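Local coordinates for tRNA (adenine-N(1)-)-methyltransferase (Thermus thermophilus, PDB 2PWY), which catalyses the S-adenosyl-L-methionine-dependent methylation of adenosine 58 in tRNA at its N1 atom, giving N(1)-methyladenosine, at the interface of chains A and B. Coordinates in Å, arbitrary orientation; residue numbers count along the deposited sequence, not the author numbering. Chains: chain A/B, tRNA (adenine-N(1)-)-methyltransferase.

Contact 1: the interface of chains A and B. Residues chain A 93-96; chain B 66, 116, 145.
B:Arg116 reaches out of helix 109-118 of its chain and lies against the loop A:Asp93-A:Pro96 of the other subunit. Its CG stands anti to the carbonyl carbon (chi1 -76°), and from there the chain runs extended to NE, giving the length needed to cross the boundary. At the root, the backbone O of B:Arg116 lies 3.6 Å from CG of A:Pro96, while CB leads to CG, which passes 4.1 Å from CZ3 of B:Trp145 on its own side. CD comes within van der Waals range of the carbonyl O of A:Leu94 and of CB of A:Ala95. CB of A:Ala95 sits over the centre of the guanidinium face, 3.7 Å from NE of B:Arg116; a small alanine lets the flat group lie close to the loop. The opposite face is backed near its rim by CB of B:Leu66, so the cation is sandwiched between aliphatic carbons. At the tip, NH1 forms a salt bridge and hydrogen bond of 2.9 Å with the carboxylate oxygen OD1 of A:Asp93. The two side chains meet at about a right angle, their planes turned 38° apart, and NH1 arrives from above the carboxylate plane. NH2 makes a weak bond to the same oxygen, and it also contacts water 1 at 2.8 Å, which in turn lies 2.6 Å from OD2 of A:Asp93. OD1 is also gripped, from the other face of the carboxylate, by the backbone N of B:Leu66 at 2.9 Å in a nearly straight bond (178° at H). This amide belongs to the first residue of helix 66-72, whose dipole would favour a negative charge there. Beside the arginine's base, CD of A:Pro96 packs 3.8 Å from CH2 of B:Trp145, a rigid ring against the rim of a broad one. The patch thus ties two catalytic subunits together within the homotetramer, with the B:Arg116-A:Asp93 ion pair at its centre.

Contact 2: the interface of chains A and B. Residues chain A 63-65, 116; chain B 93, 98, 191-193, 253.
The guanidinium of A:Arg116 presents its edge to B:Asp93, whose carboxylate is turned 41° from it, and water 3 lies at that edge too. NH1 and NH2 both end on OD1, each at 2.9 Å, and both reach it from the same face of the carboxylate while OD1 stays close to the guanidinium plane. The guanidinium of B:Arg192 also works by its edge: NH1 gives a 2.8 Å bond to OD2 of B:Asp93 on the anti lone pair, and NH2 bonds the backbone O of the same residue. Its chain, bent at chi2 and chi3, curls back to make this end-on grip, which probably helps to fix the rotation of the aspartate. B:Phe193 carries CG of B:Arg253 on one face near the rim, and its CZ lies on one face of the B:Arg253 guanidinium, toward the rim; O of A:Arg63 lies in plane at that guanidinium's edge, without a hydrogen bond. CG2 of A:Thr65 meets the phenyl ring at the CE2 corner, 3.5 Å away and out of the ring plane, while CA and CB of this short, branched residue lie against the carboxylate of B:Asp93. An alanine in place of B:Asp93 would probably leave A:Arg116 without its charged mate across the interface and NH1 of B:Arg192 without its carboxylate, though the backbone O could still hold NH2.

A:Arg63, with CG anti to its backbone N (chi1 164°), passes B:Arg192 obliquely, CD near NH1, and ends tip to tip with the methyl CE of B:Met98, whose flexible thioether suits a flat cation. At its base, the backbone N of A:Arg63 donates to OD2 of B:Asp191 at 2.8 Å. NE of B:Arg253 steadies B:Asp191, bonding its backbone O and forming a salt bridge with OD1. Water 2 links the carbonyl O of A:Arg63 to B:Asp191 and B:Arg192. Water 3 lies 3.0 Å from NE of A:Arg63, and 2.7 Å from both O of A:Pro64 and OD2 of B:Asp93.

Contact 1: the interface of chains A and B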
ATOM      1  N   ASP A  93       7.043   5.828  22.470  1.00  8.60           N
ATOM      2  CA  ASP A  93       6.193   6.560  23.413  1.00  9.02           C
ATOM      3  C   ASP A  93       7.008   7.609  24.194  1.00  9.49           C
ATOM      4  O   ASP A  93       6.957   7.681  25.422  1.00  9.90           O
ATOM      5  CB  ASP A  93       5.467   5.583  24.360  1.00  9.18           C
ATOM      6  CG  ASP A  93       4.457   6.282  25.237  1.00 10.60           C
ATOM      7  OD1 ASP A  93       3.702   7.121  24.688  1.00 11.01           O
ATOM      8  OD2 ASP A  93       4.439   5.999  26.461  1.00 11.67           O
ATOM      9  N   LEU A  94       7.782   8.408  23.462  1.00  9.54           N
ATOM     10  CA  LEU A  94       8.659   9.399  24.090  1.00 10.14           C
ATOM     11  C   LEU A  94       7.925  10.688  24.406  1.00 10.85           C
ATOM     12  O   LEU A  94       7.215  11.237  23.557  1.00 12.24           O
ATOM     13  CB  LEU A  94       9.872   9.700  23.199  1.00  9.99           C
ATOM     14  CG  LEU A  94      10.780   8.510  22.903  1.00 10.65           C
ATOM     15  CD1 LEU A  94      11.875   8.948  21.988  1.00 10.36           C
ATOM     16  CD2 LEU A  94      11.361   7.895  24.192  1.00 11.12           C
ATOM     17  N   ALA A  95       8.118  11.159  25.632  1.00 10.90           N
ATOM     18  CA  ALA A  95       7.509  12.382  26.126  1.00 10.69           C
ATOM     19  C   ALA A  95       8.613  13.254  26.723  1.00 10.22           C
ATOM     20  O   ALA A  95       9.715  12.762  26.988  1.00  9.77           O
ATOM     21  CB  ALA A  95       6.458  12.051  27.184  1.00 10.83           C
ATOM     22  N   PRO A  96       8.338  14.561  26.911  1.00 10.35           N
ATOM     23  CA  PRO A  96       9.371  15.420  27.489  1.00  9.96           C
ATOM     24  C   PRO A  96       9.913  14.896  28.813  1.00 10.20           C
ATOM     25  O   PRO A  96       9.146  14.437  29.663  1.00 10.34           O
ATOM     26  CB  PRO A  96       8.651  16.753  27.692  1.00 10.38           C
ATOM     27  CG  PRO A  96       7.575  16.752  26.648  1.00 10.59           C
ATOM     28  CD  PRO A  96       7.113  15.314  26.579  1.00 10.63           C
TER
ATOM     29  N   LEU B  66       0.864   6.701  24.741  1.00 12.80           N
ATOM     30  CA  LEU B  66      -0.061   7.664  24.152  1.00 12.93           C
ATOM     31  C   LEU B  66      -0.915   7.035  23.042  1.00 12.61           C
ATOM     32  O   LEU B  66      -2.118   7.281  22.962  1.00 13.07           O
ATOM     33  CB  LEU B  66       0.673   8.903  23.643  1.00 12.04           C
ATOM     34  CG  LEU B  66      -0.193  10.036  23.065  1.00 12.68           C
ATOM     35  CD1 LEU B  66      -1.278  10.478  24.027  1.00 12.93           C
ATOM     36  CD2 LEU B  66       0.687  11.219  22.673  1.00 13.43           C
ATOM     37  N   ARG B 116       2.735  17.141  23.714  1.00 10.35           N
ATOM     38  CA  ARG B 116       4.044  16.519  23.889  1.00 11.19           C
ATOM     39  C   ARG B 116       5.084  17.162  22.994  1.00 10.96           C
ATOM     40  O   ARG B 116       6.203  17.400  23.434  1.00 11.11           O
ATOM     41  CB  ARG B 116       4.002  15.030  23.555  1.00 10.94           C
ATOM     42  CG  ARG B 116       3.375  14.188  24.592  1.00 13.95           C
ATOM     43  CD  ARG B 116       3.677  12.752  24.273  1.00 15.21           C
ATOM     44  NE  ARG B 116       3.249  11.900  25.364  1.00 17.46           N
ATOM     45  CZ  ARG B 116       3.476  10.596  25.422  1.00 17.00           C
ATOM     46  NH1 ARG B 116       4.134   9.990  24.445  1.00 14.14           N
ATOM     47  NH2 ARG B 116       3.047   9.910  26.468  1.00 18.79           N
ATOM     48  N   TRP B 145      -2.029  13.949  31.064  1.00 15.37           N
ATOM     49  CA  TRP B 145      -0.976  14.949  30.848  1.00 15.51           C
ATOM     50  C   TRP B 145      -1.116  16.047  31.892  1.00 15.92           C
ATOM     51  O   TRP B 145      -2.153  16.697  31.969  1.00 16.59           O
ATOM     52  CB  TRP B 145      -1.134  15.494  29.423  1.00 14.54           C
ATOM     53  CG  TRP B 145      -0.174  16.558  28.949  1.00 13.85           C
ATOM     54  CD1 TRP B 145      -0.491  17.849  28.630  1.00 14.21           C
ATOM     55  CD2 TRP B 145       1.225  16.408  28.664  1.00 13.57           C
ATOM     56  NE1 TRP B 145       0.626  18.523  28.195  1.00 13.38           N
ATOM     57  CE2 TRP B 145       1.693  17.663  28.202  1.00 12.73           C
ATOM     58  CE3 TRP B 145       2.132  15.341  28.764  1.00 13.46           C
ATOM     59  CZ2 TRP B 145       3.030  17.883  27.836  1.00 14.27           C
ATOM     60  CZ3 TRP B 145       3.469  15.561  28.409  1.00 13.71           C
ATOM     61  CH2 TRP B 145       3.903  16.831  27.948  1.00 13.77           C
TER
HETATM   62  O   HOH W   1       2.988   7.533  27.950  1.00 27.45           O

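Contact 2: the interface of chains A and B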
ATOM      1  N   ARG A  63      12.815  28.293   6.039  1.00 11.33           N
ATOM      2  CA  ARG A  63      13.376  27.626   7.199  1.00 10.64           C
ATOM      3  C   ARG A  63      13.090  26.138   6.969  1.00 10.00           C
ATOM      4  O   ARG A  63      11.919  25.754   6.898  1.00 10.70           O
ATOM      5  CB  ARG A  63      12.683  28.089   8.486  1.00 10.88           C
ATOM      6  CG  ARG A  63      12.947  27.174   9.664  1.00 11.93           C
ATOM      7  CD  ARG A  63      12.032  27.452  10.819  1.00 14.43           C
ATOM      8  NE  ARG A  63      12.330  26.582  11.961  1.00 14.10           N
ATOM      9  CZ  ARG A  63      12.123  26.929  13.228  1.00 16.41           C
ATOM     10  NH1 ARG A  63      11.619  28.127  13.523  1.00 16.53           N
ATOM     11  NH2 ARG A  63      12.426  26.091  14.203  1.00 14.30           N
ATOM     12  N   PRO A  64      14.137  25.304   6.822  1.00  9.33           N
ATOM     13  CA  PRO A  64      13.873  23.883   6.528  1.00  8.87           C
ATOM     14  C   PRO A  64      13.210  23.219   7.722  1.00  8.55           C
ATOM     15  O   PRO A  64      13.614  23.462   8.863  1.00  8.48           O
ATOM     16  CB  PRO A  64      15.271  23.280   6.304  1.00  8.90           C
ATOM     17  CG  PRO A  64      16.235  24.263   6.933  1.00  9.79           C
ATOM     18  CD  PRO A  64      15.582  25.606   6.930  1.00  9.49           C
ATOM     19  N   THR A  65      12.170  22.440   7.456  1.00  8.41           N
ATOM     20  CA  THR A  65      11.613  21.564   8.470  1.00  8.57           C
ATOM     21  C   THR A  65      12.640  20.468   8.785  1.00  8.53           C
ATOM     22  O   THR A  65      13.591  20.249   8.016  1.00  8.58           O
ATOM     23  CB  THR A  65      10.324  20.896   7.988  1.00  8.62           C
ATOM     24  OG1 THR A  65      10.621  20.032   6.878  1.00  8.03           O
ATOM     25  CG2 THR A  65       9.282  21.947   7.559  1.00  8.07           C
ATOM     26  N   ARG A 116      14.141  16.291  19.883  1.00  9.32           N
ATOM     27  CA  ARG A 116      12.887  17.057  19.964  1.00 10.27           C
ATOM     28  C   ARG A 116      11.905  16.427  20.917  1.00 10.66           C
ATOM     29  O   ARG A 116      11.248  17.139  21.691  1.00 10.59           O
ATOM     30  CB  ARG A 116      12.201  17.139  18.612  1.00 10.45           C
ATOM     31  CG  ARG A 116      12.781  18.168  17.675  1.00 11.65           C
ATOM     32  CD  ARG A 116      11.868  18.287  16.477  1.00 12.19           C
ATOM     33  NE  ARG A 116      12.254  19.423  15.664  1.00 13.13           N
ATOM     34  CZ  ARG A 116      11.621  19.813  14.564  1.00 12.36           C
ATOM     35  NH1 ARG A 116      10.559  19.146  14.127  1.00 12.92           N
ATOM     36  NH2 ARG A 116      12.070  20.879  13.906  1.00 12.52           N
TER
ATOM     37  N   ASP B  93       6.093  20.272  11.706  1.00  8.61           N
ATOM     38  CA  ASP B  93       7.473  20.562  12.104  1.00  8.66           C
ATOM     39  C   ASP B  93       7.532  21.162  13.515  1.00  9.07           C
ATOM     40  O   ASP B  93       8.193  22.179  13.732  1.00  8.66           O
ATOM     41  CB  ASP B  93       8.152  21.505  11.066  1.00  8.96           C
ATOM     42  CG  ASP B  93       9.639  21.685  11.311  1.00 10.55           C
ATOM     43  OD1 ASP B  93      10.322  20.679  11.642  1.00 10.39           O
ATOM     44  OD2 ASP B  93      10.113  22.841  11.177  1.00 10.29           O
ATOM     45  N   MET B  98       7.387  25.835  20.635  1.00 10.11           N
ATOM     46  CA  MET B  98       6.505  26.364  19.602  1.00  9.35           C
ATOM     47  C   MET B  98       5.072  26.536  20.099  1.00  9.57           C
ATOM     48  O   MET B  98       4.673  25.933  21.114  1.00  9.22           O
ATOM     49  CB  MET B  98       6.541  25.493  18.354  1.00  9.89           C
ATOM     50  CG  MET B  98       7.818  25.685  17.547  1.00  8.50           C
ATOM     51  SD  MET B  98       7.745  24.715  16.041  1.00 10.21           S
ATOM     52  CE  MET B  98       9.353  25.077  15.339  1.00 11.61           C
ATOM     53  N   ASP B 191       6.142  30.943   6.219  1.00 10.16           N
ATOM     54  CA  ASP B 191       6.874  29.691   5.986  1.00  9.75           C
ATOM     55  C   ASP B 191       6.457  28.507   6.858  1.00  9.60           C
ATOM     56  O   ASP B 191       7.006  27.401   6.734  1.00 10.61           O
ATOM     57  CB  ASP B 191       8.395  29.872   6.032  1.00  9.72           C
ATOM     58  CG  ASP B 191       9.095  28.901   5.110  1.00 10.45           C
ATOM     59  OD1 ASP B 191       8.642  28.800   3.952  1.00 11.93           O
ATOM     60  OD2 ASP B 191      10.052  28.227   5.549  1.00 11.88           O
ATOM     61  N   ARG B 192       5.470  28.734   7.714  1.00  8.95           N
ATOM     62  CA  ARG B 192       4.987  27.678   8.576  1.00  9.21           C
ATOM     63  C   ARG B 192       3.733  27.037   7.983  1.00  9.20           C
ATOM     64  O   ARG B 192       3.196  27.537   6.979  1.00  9.84           O
ATOM     65  CB  ARG B 192       4.786  28.207  10.001  1.00  8.96           C
ATOM     66  CG  ARG B 192       6.083  28.776  10.607  1.00  8.99           C
ATOM     67  CD  ARG B 192       7.230  27.738  10.495  1.00 10.52           C
ATOM     68  NE  ARG B 192       7.031  26.656  11.463  1.00 10.51           N
ATOM     69  CZ  ARG B 192       7.750  25.536  11.549  1.00 10.63           C
ATOM     70  NH1 ARG B 192       8.769  25.294  10.729  1.00  9.43           N
ATOM     71  NH2 ARG B 192       7.462  24.666  12.507  1.00  9.01           N
ATOM     72  N   PHE B 193       3.301  25.933   8.591  1.00  9.17           N
ATOM     73  CA  PHE B 193       2.307  25.044   7.986  1.00  9.02           C
ATOM     74  C   PHE B 193       0.950  24.998   8.649  1.00  8.64           C
ATOM     75  O   PHE B 193       0.831  25.059   9.869  1.00  8.35           O
ATOM     76  CB  PHE B 193       2.841  23.599   7.893  1.00  8.64           C
ATOM     77  CG  PHE B 193       4.010  23.436   6.951  1.00 10.31           C
ATOM     78  CD1 PHE B 193       3.804  22.995   5.641  1.00 10.39           C
ATOM     79  CD2 PHE B 193       5.315  23.704   7.381  1.00  9.36           C
ATOM     80  CE1 PHE B 193       4.884  22.829   4.763  1.00 11.98           C
ATOM     81  CE2 PHE B 193       6.407  23.558   6.514  1.00 11.16           C
ATOM     82  CZ  PHE B 193       6.198  23.110   5.204  1.00 11.07           C
ATOM     83  N   ARG B 253       1.688  25.565   3.056  1.00  9.26           N
ATOM     84  CA  ARG B 253       2.762  26.369   3.645  1.00  9.75           C
ATOM     85  C   ARG B 253       2.476  27.851   3.424  1.00  9.91           C
ATOM     86  O   ARG B 253       2.286  28.280   2.285  1.00 10.80           O
ATOM     87  CB  ARG B 253       4.118  25.990   3.039  1.00  9.39           C
ATOM     88  CG  ARG B 253       5.345  26.522   3.816  1.00  9.42           C
ATOM     89  CD  ARG B 253       6.639  25.967   3.181  1.00 10.54           C
ATOM     90  NE  ARG B 253       7.770  25.870   4.117  1.00 10.35           N
ATOM     91  CZ  ARG B 253       8.767  24.993   3.987  1.00 11.71           C
ATOM     92  NH1 ARG B 253       9.756  24.960   4.879  1.00  9.83           N
ATOM     93  NH2 ARG B 253       8.768  24.132   2.969  1.00 11.66           N
TER
HETATM   94  O   HOH W   2       9.420  26.336   8.051  1.00 13.09           O
HETATM   95  O   HOH W   3      12.672  23.627  11.415  1.00 13.23           O

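Contacts 1 and 2 lie about 20 Å apart, between their C-alpha centres, along one two-fold symmetric interface. They draw on the same residues with the chains exchanged: Asp93 comes from chain A in contact 1 and from chain B in contact 2, and Arg116 swaps the other way, so the Asp93-Arg116 pair occurs in both. Contact 1 adds the loop after Asp93, the start of helix 66-72 and Trp145; contact 2 adds the segment 63-65 just before that helix and strands 192-198 and 248-254. The duplicated ion pair joins the two subunits at two symmetric places in the dimer-of-dimers tetramer.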